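Local coordinates for Low molecular weight protein-tyrosine-phosphatase PtpA (Staphylococcus aureus, PDB 3ROF), which hydrolyses phosphotyrosine in proteins to tyrosine and phosphate and is probably secreted as an effector that counteracts host defences and allows survival inside macrophages, at residues Val9-Leu14 with Tyr86-Asp91; Ile17-Met22 with Ser121-Pro126; Met22-Met27 with Val41-Thr46; Glu53-Gly58 with Ile68-Met73. All blocks are in the same frame, centred on the assembly; numbering follows the deposited sequence. Where two conformers were deposited one is given.

Interaction 1 (Val9-Leu14 with Tyr86-Asp91). With PO4 (phosphate ion), chain C.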
# COMPACT_ATOMS: atom_id res chain seq x y z
N VAL A 9 7.88 3.66 1.27
CA VAL A 9 7.10 2.49 0.89
C VAL A 9 5.79 2.94 0.28
O VAL A 9 5.11 3.78 0.86
CB VAL A 9 6.85 1.48 2.09
CG1 VAL A 9 6.25 2.12 3.29
CG2 VAL A 9 6.05 0.28 1.67
N ALA A 10 5.43 2.38 -0.87
CA ALA A 10 4.14 2.67 -1.51
C ALA A 10 3.33 1.43 -1.62
O ALA A 10 3.80 0.44 -2.16
CB ALA A 10 4.32 3.25 -2.90
N PHE A 11 2.09 1.49 -1.16
CA PHE A 11 1.10 0.46 -1.47
C PHE A 11 0.45 0.83 -2.79
O PHE A 11 0.11 2.00 -3.02
CB PHE A 11 0.07 0.38 -0.33
CG PHE A 11 0.65 -0.06 0.96
CD1 PHE A 11 0.94 -1.41 1.17
CD2 PHE A 11 0.97 0.86 1.95
CE1 PHE A 11 1.49 -1.82 2.38
CE2 PHE A 11 1.49 0.44 3.15
CZ PHE A 11 1.77 -0.89 3.37
N VAL A 12 0.18 -0.18 -3.61
CA VAL A 12 -0.36 0.07 -4.96
C VAL A 12 -1.48 -0.89 -5.26
O VAL A 12 -1.35 -2.12 -5.09
CB VAL A 12 0.72 -0.06 -6.06
CG1 VAL A 12 0.14 0.26 -7.41
CG2 VAL A 12 1.90 0.86 -5.77
N CYS A 13 -2.61 -0.34 -5.68
CA CYS A 13 -3.77 -1.10 -6.10
C CYS A 13 -4.23 -0.57 -7.45
O CYS A 13 -3.42 0.01 -8.16
CB CYS A 13 -4.89 -1.10 -5.01
SG CYS A 13 -5.52 0.54 -4.59
N LEU A 14 -5.49 -0.80 -7.83
CA LEU A 14 -5.97 -0.32 -9.13
C LEU A 14 -6.46 1.11 -9.03
O LEU A 14 -6.01 2.02 -9.74
CB LEU A 14 -7.07 -1.24 -9.65
CG LEU A 14 -7.69 -0.78 -10.98
CD1 LEU A 14 -6.68 -0.72 -12.09
CD2 LEU A 14 -8.85 -1.66 -11.36
N TYR A 86 10.34 0.58 -1.62
CA TYR A 86 9.54 -0.63 -1.50
C TYR A 86 8.19 -0.35 -2.11
O TYR A 86 7.60 0.68 -1.82
CB TYR A 86 9.36 -1.04 -0.05
CG TYR A 86 10.70 -1.26 0.63
CD1 TYR A 86 11.33 -2.51 0.59
CD2 TYR A 86 11.35 -0.21 1.26
CE1 TYR A 86 12.61 -2.67 1.14
CE2 TYR A 86 12.61 -0.38 1.82
CZ TYR A 86 13.20 -1.61 1.76
OH TYR A 86 14.45 -1.77 2.32
N ILE A 87 7.74 -1.25 -2.97
CA ILE A 87 6.43 -1.13 -3.63
C ILE A 87 5.66 -2.40 -3.28
O ILE A 87 6.14 -3.51 -3.55
CB ILE A 87 6.56 -0.97 -5.17
CG1 ILE A 87 7.44 0.24 -5.50
CG2 ILE A 87 5.20 -0.82 -5.79
CD1 ILE A 87 7.71 0.39 -6.92
N VAL A 88 4.49 -2.25 -2.68
CA VAL A 88 3.75 -3.36 -2.16
C VAL A 88 2.37 -3.36 -2.86
O VAL A 88 1.50 -2.55 -2.55
CB VAL A 88 3.59 -3.30 -0.64
CG1 VAL A 88 2.78 -4.51 -0.14
CG2 VAL A 88 4.98 -3.25 0.02
N ALA A 89 2.24 -4.29 -3.80
CA ALA A 89 1.06 -4.43 -4.64
C ALA A 89 0.02 -5.30 -3.94
O ALA A 89 0.36 -6.17 -3.15
CB ALA A 89 1.47 -5.10 -5.94
N MET A 90 -1.26 -5.12 -4.32
CA MET A 90 -2.31 -5.94 -3.74
C MET A 90 -2.56 -7.26 -4.45
O MET A 90 -2.78 -8.27 -3.77
CB MET A 90 -3.59 -5.12 -3.64
CG MET A 90 -3.41 -3.89 -2.76
SD MET A 90 -3.16 -4.36 -1.04
CE MET A 90 -2.38 -2.90 -0.43
N ASP A 91 -2.57 -7.26 -5.78
CA ASP A 91 -2.88 -8.45 -6.52
C ASP A 91 -1.98 -8.55 -7.77
O ASP A 91 -1.13 -7.68 -8.03
CB ASP A 91 -4.40 -8.51 -6.85
CG ASP A 91 -4.87 -7.47 -7.87
OD1 ASP A 91 -4.07 -7.09 -8.71
OD2 ASP A 91 -6.07 -7.07 -7.78
P PO4 C . -8.91 -0.43 -5.22
O1 PO4 C . -8.52 -1.22 -4.00
O2 PO4 C . -8.18 -0.88 -6.47
O3 PO4 C . -10.45 -0.65 -5.44
O4 PO4 C . -8.78 1.05 -4.99
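V12 and V88 send their side chains to opposite faces of the sheet, yet a backbone bond joins them: V12 N donates to V88 O (2.9 Å). On one face the V12 methyl CG2, anti to its own carbonyl carbon, meets I87 CG2 at 3.7 Å, and I98 of helix 92-101 packs on both residues. On the other face V88 lies alongside the ring of F11, both side chains pointing the same way, with V88 CB 3.7 Å from F11 CD1. The second V88 branch, CG2, reaches V9 CG2 (4.0 Å). Strands 7-13 and 86-89 are the two inner, parallel strands of the four-stranded sheet, and V88 shows the parallel pattern: its N bonds to A10 O while its O takes V12 N, bracketing F11. Beyond C13, the probable nucleophile, strand 7-13 opens into the phosphate-binding loop of the C-X5-R signature. M90 follows the end of its own strand there, and M90 N gives V12 O a weak bond (3.1 Å). M90 CG lies against C13 CB (3.9 Å), and a bend at chi2 (-68°) turns the thioether back so that CE meets F11 CD1 (4.0 Å). C13 SG lies 3.3 Å from O4 of the bound phosphate, and L14 N gives phosphate O2 a weak hydrogen bond.

Interaction 2 (Ile17-Met22 with Ser121-Pro126). With PO4 (phosphate ion), chain C.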
# COMPACT_ATOMS: atom_id res chain seq x y z
N ILE A 17 -8.41 3.85 -4.14
CA ILE A 17 -9.52 4.25 -3.30
C ILE A 17 -9.86 3.24 -2.23
O ILE A 17 -10.40 3.66 -1.20
CB ILE A 17 -10.77 4.67 -4.14
CG1 ILE A 17 -11.17 3.58 -5.15
CG2 ILE A 17 -10.53 5.99 -4.81
CD1 ILE A 17 -12.56 3.77 -5.70
N CYS A 18 -9.59 1.95 -2.43
CA CYS A 18 -10.01 0.96 -1.43
C CYS A 18 -8.80 0.38 -0.72
O CYS A 18 -8.56 0.67 0.47
CB CYS A 18 -10.85 -0.15 -2.05
SG CYS A 18 -12.39 0.43 -2.82
N ARG A 19 -8.05 -0.47 -1.39
CA ARG A 19 -7.01 -1.28 -0.72
C ARG A 19 -5.78 -0.51 -0.31
O ARG A 19 -5.38 -0.54 0.86
CB ARG A 19 -6.62 -2.47 -1.59
CG ARG A 19 -7.72 -3.49 -1.74
CD ARG A 19 -7.50 -4.50 -2.88
NE ARG A 19 -7.61 -3.83 -4.15
CZ ARG A 19 -7.31 -4.36 -5.31
NH1 ARG A 19 -6.93 -5.63 -5.37
NH2 ARG A 19 -7.39 -3.64 -6.43
N SER A 20 -5.13 0.16 -1.25
CA SER A 20 -3.88 0.81 -0.89
C SER A 20 -4.07 1.98 0.07
O SER A 20 -3.20 2.18 0.90
CB SER A 20 -3.03 1.17 -2.11
OG SER A 20 -3.63 2.13 -2.98
N PRO A 21 -5.17 2.77 0.02
CA PRO A 21 -5.31 3.77 1.06
C PRO A 21 -5.48 3.13 2.44
O PRO A 21 -4.98 3.64 3.44
CB PRO A 21 -6.58 4.56 0.65
CG PRO A 21 -6.64 4.37 -0.83
CD PRO A 21 -6.20 2.93 -1.04
N MET A 22 -6.23 2.03 2.50
CA MET A 22 -6.40 1.38 3.77
C MET A 22 -5.05 0.94 4.35
O MET A 22 -4.74 1.16 5.53
CB MET A 22 -7.35 0.16 3.66
CG MET A 22 -7.78 -0.28 5.01
SD MET A 22 -8.61 -1.89 5.07
CE MET A 22 -10.04 -1.62 4.04
N SER A 121 -2.82 -15.37 -1.93
CA SER A 121 -1.71 -14.62 -2.56
C SER A 121 -2.09 -13.17 -2.87
O SER A 121 -1.23 -12.30 -2.85
CB SER A 121 -1.28 -15.30 -3.87
N ASP A 122 -3.36 -12.96 -3.21
CA ASP A 122 -3.84 -11.66 -3.69
C ASP A 122 -4.97 -11.15 -2.79
O ASP A 122 -5.75 -11.92 -2.22
CB ASP A 122 -4.44 -11.81 -5.13
CG ASP A 122 -3.40 -11.92 -6.25
OD1 ASP A 122 -2.22 -11.96 -6.02
OD2 ASP A 122 -3.80 -11.91 -7.41
N VAL A 123 -5.02 -9.82 -2.65
CA VAL A 123 -6.07 -9.15 -1.89
C VAL A 123 -7.21 -8.84 -2.86
O VAL A 123 -7.02 -8.05 -3.79
CB VAL A 123 -5.56 -7.86 -1.26
CG1 VAL A 123 -6.69 -7.13 -0.49
CG2 VAL A 123 -4.34 -8.13 -0.37
N PRO A 124 -8.38 -9.46 -2.67
CA PRO A 124 -9.50 -9.17 -3.58
C PRO A 124 -9.96 -7.74 -3.49
O PRO A 124 -9.87 -7.13 -2.45
CB PRO A 124 -10.62 -10.12 -3.12
CG PRO A 124 -9.91 -11.18 -2.33
CD PRO A 124 -8.76 -10.45 -1.65
N ASP A 125 -10.46 -7.22 -4.58
CA ASP A 125 -10.82 -5.81 -4.67
C ASP A 125 -12.20 -5.56 -4.08
O ASP A 125 -13.23 -6.00 -4.64
CB ASP A 125 -10.79 -5.37 -6.13
CG ASP A 125 -10.97 -3.88 -6.33
OD1 ASP A 125 -11.22 -3.16 -5.34
OD2 ASP A 125 -10.84 -3.44 -7.50
N PRO A 126 -12.29 -4.86 -2.94
CA PRO A 126 -13.59 -4.64 -2.30
C PRO A 126 -14.42 -3.58 -3.00
O PRO A 126 -15.60 -3.44 -2.64
CB PRO A 126 -13.19 -4.22 -0.90
CG PRO A 126 -11.93 -3.41 -1.12
CD PRO A 126 -11.20 -4.16 -2.22
P PO4 C . -8.91 -0.43 -5.22
O1 PO4 C . -8.52 -1.22 -4.00
O2 PO4 C . -8.18 -0.88 -6.47
O3 PO4 C . -10.45 -0.65 -5.44
O4 PO4 C . -8.78 1.05 -4.99
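This is a largely polar active-site contact, in which R19, at the start of helix 19-33, reaches across to V123 and D125 in the loop before helix 126-129 and to P126, the first residue of that helix. R19 closes the C-X5-R signature of the phosphate-binding loop (P-loop). Its chain bends at chi3 (-69°) and turns the guanidinium edge-on to a bound phosphate: NE donates to phosphate O1 (2.8 Å) and NH2 to phosphate O2 (2.9 Å), both almost straight. Elsewhere on the rim, still in the guanidinium plane, NH1 donates to V123 O (2.9 Å), and D91 gives NH1 a second, charged partner. D125 approaches over a face instead. Its CB sits 3.7 Å above the middle of the guanidinium, and the carboxylate is stacked only 9° from parallel. The long ion pair between R19 NH2 and D125 OD2 (3.6 Å) is therefore purely electrostatic, with no N-H aimed at the oxygen. Apolar contacts line the arm: V123 CG1 touches R19 CD (3.6 Å), while the P126 ring lies against R19 CG and C18 CB. The backbone N atoms of I17, C18 and R19 also donate to the phosphate. D125 OD2 bonds to a polar side chain of a bound peptide, whereas OD1 accepts from Y127 N and stands 2.6 Å from phosphate O3, a placement consistent with D125 acting as the proton donor to a leaving oxygen.

Interaction 3 (Met22-Met27 with Val41-Thr46). With PO4 (phosphate ion), chain D.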
# COMPACT_ATOMS: atom_id res chain seq x y z
N MET A 22 -6.23 2.03 2.50
CA MET A 22 -6.40 1.38 3.77
C MET A 22 -5.05 0.94 4.35
O MET A 22 -4.74 1.16 5.53
CB MET A 22 -7.35 0.16 3.66
CG MET A 22 -7.78 -0.28 5.01
SD MET A 22 -8.61 -1.89 5.07
CE MET A 22 -10.04 -1.62 4.04
N ALA A 23 -4.25 0.29 3.51
CA ALA A 23 -2.94 -0.16 3.92
C ALA A 23 -2.03 1.00 4.34
O ALA A 23 -1.32 0.92 5.32
CB ALA A 23 -2.29 -1.00 2.83
N GLU A 24 -2.05 2.09 3.54
CA GLU A 24 -1.23 3.25 3.84
C GLU A 24 -1.56 3.77 5.22
O GLU A 24 -0.67 4.06 6.03
CB GLU A 24 -1.45 4.35 2.80
CG GLU A 24 -0.80 5.65 3.16
CD GLU A 24 -1.09 6.80 2.23
OE1 GLU A 24 -1.76 6.66 1.20
OE2 GLU A 24 -0.65 7.94 2.60
N ALA A 25 -2.86 3.97 5.50
CA ALA A 25 -3.25 4.56 6.77
C ALA A 25 -2.88 3.64 7.95
O ALA A 25 -2.41 4.11 8.98
CB ALA A 25 -4.74 4.84 6.76
N ILE A 26 -3.14 2.35 7.80
CA ILE A 26 -2.81 1.41 8.87
C ILE A 26 -1.30 1.41 9.12
O ILE A 26 -0.84 1.45 10.25
CB ILE A 26 -3.32 -0.02 8.53
CG1 ILE A 26 -4.84 -0.06 8.51
CG2 ILE A 26 -2.70 -1.05 9.48
CD1 ILE A 26 -5.40 -1.29 7.86
N MET A 27 -0.51 1.32 8.05
CA MET A 27 0.94 1.30 8.14
C MET A 27 1.48 2.56 8.82
O MET A 27 2.33 2.48 9.72
CB MET A 27 1.53 1.15 6.73
CG MET A 27 3.04 1.06 6.66
SD MET A 27 3.58 -0.58 7.16
CE MET A 27 5.27 -0.53 6.54
N VAL A 41 5.21 6.55 4.17
CA VAL A 41 4.25 5.72 3.47
C VAL A 41 3.51 6.52 2.41
O VAL A 41 3.19 7.71 2.62
CB VAL A 41 3.27 5.08 4.46
CG1 VAL A 41 2.53 3.93 3.80
CG2 VAL A 41 3.97 4.56 5.71
N HIS A 42 3.24 5.85 1.29
CA HIS A 42 2.55 6.44 0.14
C HIS A 42 1.56 5.43 -0.41
O HIS A 42 1.63 4.24 -0.09
CB HIS A 42 3.56 6.72 -0.97
CG HIS A 42 4.75 7.51 -0.53
ND1 HIS A 42 4.91 8.86 -0.79
CD2 HIS A 42 5.87 7.12 0.09
CE1 HIS A 42 6.08 9.26 -0.33
NE2 HIS A 42 6.69 8.22 0.20
N SER A 43 0.73 5.86 -1.34
CA SER A 43 -0.07 4.93 -2.11
C SER A 43 -0.34 5.47 -3.51
O SER A 43 -0.38 6.70 -3.72
CB SER A 43 -1.37 4.59 -1.39
OG SER A 43 -2.20 5.73 -1.23
N ARG A 44 -0.58 4.53 -4.43
CA ARG A 44 -0.88 4.85 -5.81
C ARG A 44 -1.88 3.83 -6.32
O ARG A 44 -1.97 2.71 -5.81
CB ARG A 44 0.38 4.76 -6.67
CG ARG A 44 1.51 5.73 -6.38
CD ARG A 44 1.11 7.15 -6.67
NE ARG A 44 2.24 8.09 -6.62
CZ ARG A 44 2.62 8.72 -5.53
NH1 ARG A 44 2.03 8.48 -4.36
NH2 ARG A 44 3.65 9.57 -5.59
N GLY A 45 -2.52 4.22 -7.43
CA GLY A 45 -3.40 3.34 -8.16
C GLY A 45 -2.95 3.30 -9.62
O GLY A 45 -2.74 4.35 -10.21
N THR A 46 -2.77 2.11 -10.17
CA THR A 46 -2.34 2.03 -11.56
C THR A 46 -3.37 2.62 -12.52
O THR A 46 -3.01 3.05 -13.61
CB THR A 46 -2.03 0.61 -11.97
OG1 THR A 46 -3.22 -0.17 -11.94
CG2 THR A 46 -0.99 -0.03 -11.07
P PO4 D . 3.25 11.63 -2.37
O1 PO4 D . 4.00 12.31 -1.25
O2 PO4 D . 4.01 11.85 -3.65
O3 PO4 D . 3.18 10.12 -2.25
O4 PO4 D . 1.87 12.20 -2.58
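S43 OG donates to E24 OE1 over 2.6 Å, meeting that oxygen nearly along its C-O axis, and is also hydrogen-bonded to N16. The pair ties helix 19-33 to strand 39-45 within the beta-alpha-beta unit that begins with strand 7-13; helix and strand run antiparallel, their local axes 7.8 Å apart at an angle of 177°. Two torsions bring the groups together. E24 holds CG anti to its backbone N (chi1 171°) and stays extended beyond it, carrying the carboxylate out to S43, while S43 turns OG between its N and its carbonyl carbon. The other carboxylate oxygen, E24 OE2, is paired with R28, so both oxygens of this buried acid have partners. Beside it V41 packs from the strand against the helix. The E24 and V41 side chains slide past each other in opposite directions, with E24 CG 3.8 Å from V41 CG1, and V41 CG2 meets CG of M27 in the conformer described, one of two modelled. F11 of the neighbouring strand packs on both V41 and M27. H42 and R44 alternate with V41 and S43 and start away from the helix; R44 then bends at chi2, and both side chains end at a second phosphate that probably comes from the crystallisation liquor. Its O3 accepts H42 ND1 (2.6 Å) in a nearly straight bond. R44 NH1 divides itself between that same O3 (2.9 Å) and S43 O (3.1 Å), which it meets from well above the carbonyl plane, while R44 NH2 donates to phosphate O2 at 3.0 Å.

Interaction 4 (Glu53-Gly58 with Ile68-Met73)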
# COMPACT_ATOMS: atom_id res chain seq x y z
N GLU A 53 -9.25 12.26 -5.14
CA GLU A 53 -10.46 11.85 -4.43
C GLU A 53 -10.15 11.14 -3.13
O GLU A 53 -9.15 10.42 -3.03
CB GLU A 53 -11.29 10.93 -5.33
CG GLU A 53 -11.72 11.57 -6.64
CD GLU A 53 -12.70 12.71 -6.48
OE1 GLU A 53 -13.44 12.73 -5.49
OE2 GLU A 53 -12.73 13.59 -7.36
N PRO A 54 -11.01 11.29 -2.12
CA PRO A 54 -10.80 10.58 -0.86
C PRO A 54 -11.02 9.09 -1.05
O PRO A 54 -11.53 8.63 -2.07
CB PRO A 54 -11.83 11.22 0.07
CG PRO A 54 -12.94 11.65 -0.87
CD PRO A 54 -12.28 12.04 -2.16
N PRO A 55 -10.65 8.31 -0.02
CA PRO A 55 -10.87 6.86 -0.13
C PRO A 55 -12.36 6.53 -0.26
O PRO A 55 -13.26 7.28 0.11
CB PRO A 55 -10.27 6.33 1.19
CG PRO A 55 -9.27 7.37 1.61
CD PRO A 55 -9.94 8.67 1.21
N HIS A 56 -12.62 5.34 -0.74
CA HIS A 56 -13.95 4.76 -0.81
C HIS A 56 -14.58 4.80 0.57
O HIS A 56 -13.91 4.61 1.59
CB HIS A 56 -13.83 3.34 -1.32
CG HIS A 56 -15.10 2.66 -1.69
ND1 HIS A 56 -16.04 2.23 -0.78
CD2 HIS A 56 -15.56 2.28 -2.91
CE1 HIS A 56 -17.03 1.63 -1.42
NE2 HIS A 56 -16.77 1.66 -2.71
N GLU A 57 -15.89 4.99 0.60
CA GLU A 57 -16.65 4.93 1.84
C GLU A 57 -16.30 3.73 2.68
O GLU A 57 -16.19 3.85 3.91
CB GLU A 57 -18.16 4.95 1.51
CG GLU A 57 -19.06 4.63 2.65
CD GLU A 57 -20.54 4.77 2.34
OE1 GLU A 57 -20.92 5.66 1.55
OE2 GLU A 57 -21.31 4.00 2.93
N GLY A 58 -16.19 2.55 2.09
CA GLY A 58 -15.90 1.36 2.89
C GLY A 58 -14.56 1.42 3.61
O GLY A 58 -14.43 0.90 4.73
N ILE A 68 -8.15 5.20 13.00
CA ILE A 68 -6.95 5.32 12.19
C ILE A 68 -7.13 6.55 11.29
O ILE A 68 -8.01 6.57 10.44
CB ILE A 68 -6.70 4.05 11.35
CG1 ILE A 68 -6.58 2.83 12.26
CG2 ILE A 68 -5.47 4.23 10.48
CD1 ILE A 68 -6.60 1.53 11.49
N PRO A 69 -6.30 7.59 11.44
CA PRO A 69 -6.48 8.78 10.60
C PRO A 69 -6.05 8.59 9.15
O PRO A 69 -5.16 7.80 8.82
CB PRO A 69 -5.61 9.84 11.28
CG PRO A 69 -4.64 9.09 12.07
CD PRO A 69 -5.20 7.74 12.40
N PHE A 70 -6.75 9.30 8.27
CA PHE A 70 -6.41 9.32 6.85
C PHE A 70 -6.47 10.74 6.28
O PHE A 70 -6.65 10.93 5.09
CB PHE A 70 -7.29 8.34 6.04
CG PHE A 70 -8.75 8.55 6.20
CD1 PHE A 70 -9.46 9.32 5.31
CD2 PHE A 70 -9.43 7.92 7.20
CE1 PHE A 70 -10.85 9.51 5.46
CE2 PHE A 70 -10.80 8.09 7.35
CZ PHE A 70 -11.51 8.89 6.48
N ASP A 71 -6.25 11.75 7.14
CA ASP A 71 -6.29 13.16 6.74
C ASP A 71 -5.40 13.41 5.55
O ASP A 71 -4.23 13.04 5.55
CB ASP A 71 -5.82 14.02 7.90
CG ASP A 71 -6.69 13.84 9.06
OD1 ASP A 71 -7.65 14.63 9.16
OD2 ASP A 71 -6.49 12.85 9.79
N GLY A 72 -5.96 14.04 4.52
CA GLY A 72 -5.18 14.47 3.37
C GLY A 72 -4.93 13.38 2.34
O GLY A 72 -4.37 13.66 1.29
N MET A 73 -5.32 12.14 2.61
CA MET A 73 -5.03 11.05 1.69
C MET A 73 -6.04 11.07 0.53
O MET A 73 -7.24 11.02 0.74
CB MET A 73 -5.11 9.73 2.41
CG MET A 73 -3.94 9.50 3.36
SD MET A 73 -4.04 7.99 4.34
CE MET A 73 -4.64 6.84 3.12
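P55 and F70 supply the apolar part of this small surface contact. Their side chains meet at a slant, with P55 CD 4.2 Å from F70 CD1 and P55 CG equally close to that atom, so one corner of the aromatic ring rests on the proline. F70 holds CG between its backbone N and carbonyl carbon (chi1 55°), which directs the ring toward P55. The remaining touches involve the backbone: M73 O lies 3.6 Å from P55 CD and 3.9 Å from P54 CA, and no hydrogen bond links the two segments. Polar bonds instead shape each segment separately. F70 to M73 form a type II beta turn closed by M73 N to F70 O (3.1 Å), with G72 at the position of positive phi. H56 is the N-cap of helix 57-65, its ND1 accepting from G58 N (2.9 Å) in the plane of the imidazole. The contact thus draws together the two ends of helix 57-65: P54 and P55 lead into it, and the turn follows it. F70 leans on Q60, L63 and N64 of that helix, and M73 reaches across to E24 and R28 of helix 19-33.

How the interactions relate
Interactions 1 and 2 hold the two ends of the phosphate-binding loop and touch the same phosphate ion. M90 O of interaction 1 and V123 N of interaction 2 are 2.9 Å apart, probably hydrogen-bonded, and C13 SG lies 2.9 Å from S20 OG. Interaction 3 continues the sheet of interaction 1 on the far side of strand 7-13, where V9 O meets H42 N at 2.8 Å, and its helix is the one that R19 begins. Interaction 4 is remote from interaction 1, about 17 Å between centres, but borders the others: I17 O and H56 N are 2.8 Å apart, so its helix-capping residue abuts the phosphate loop, while M73 CE lies 3.5 Å from E24 OE1 of interaction 3.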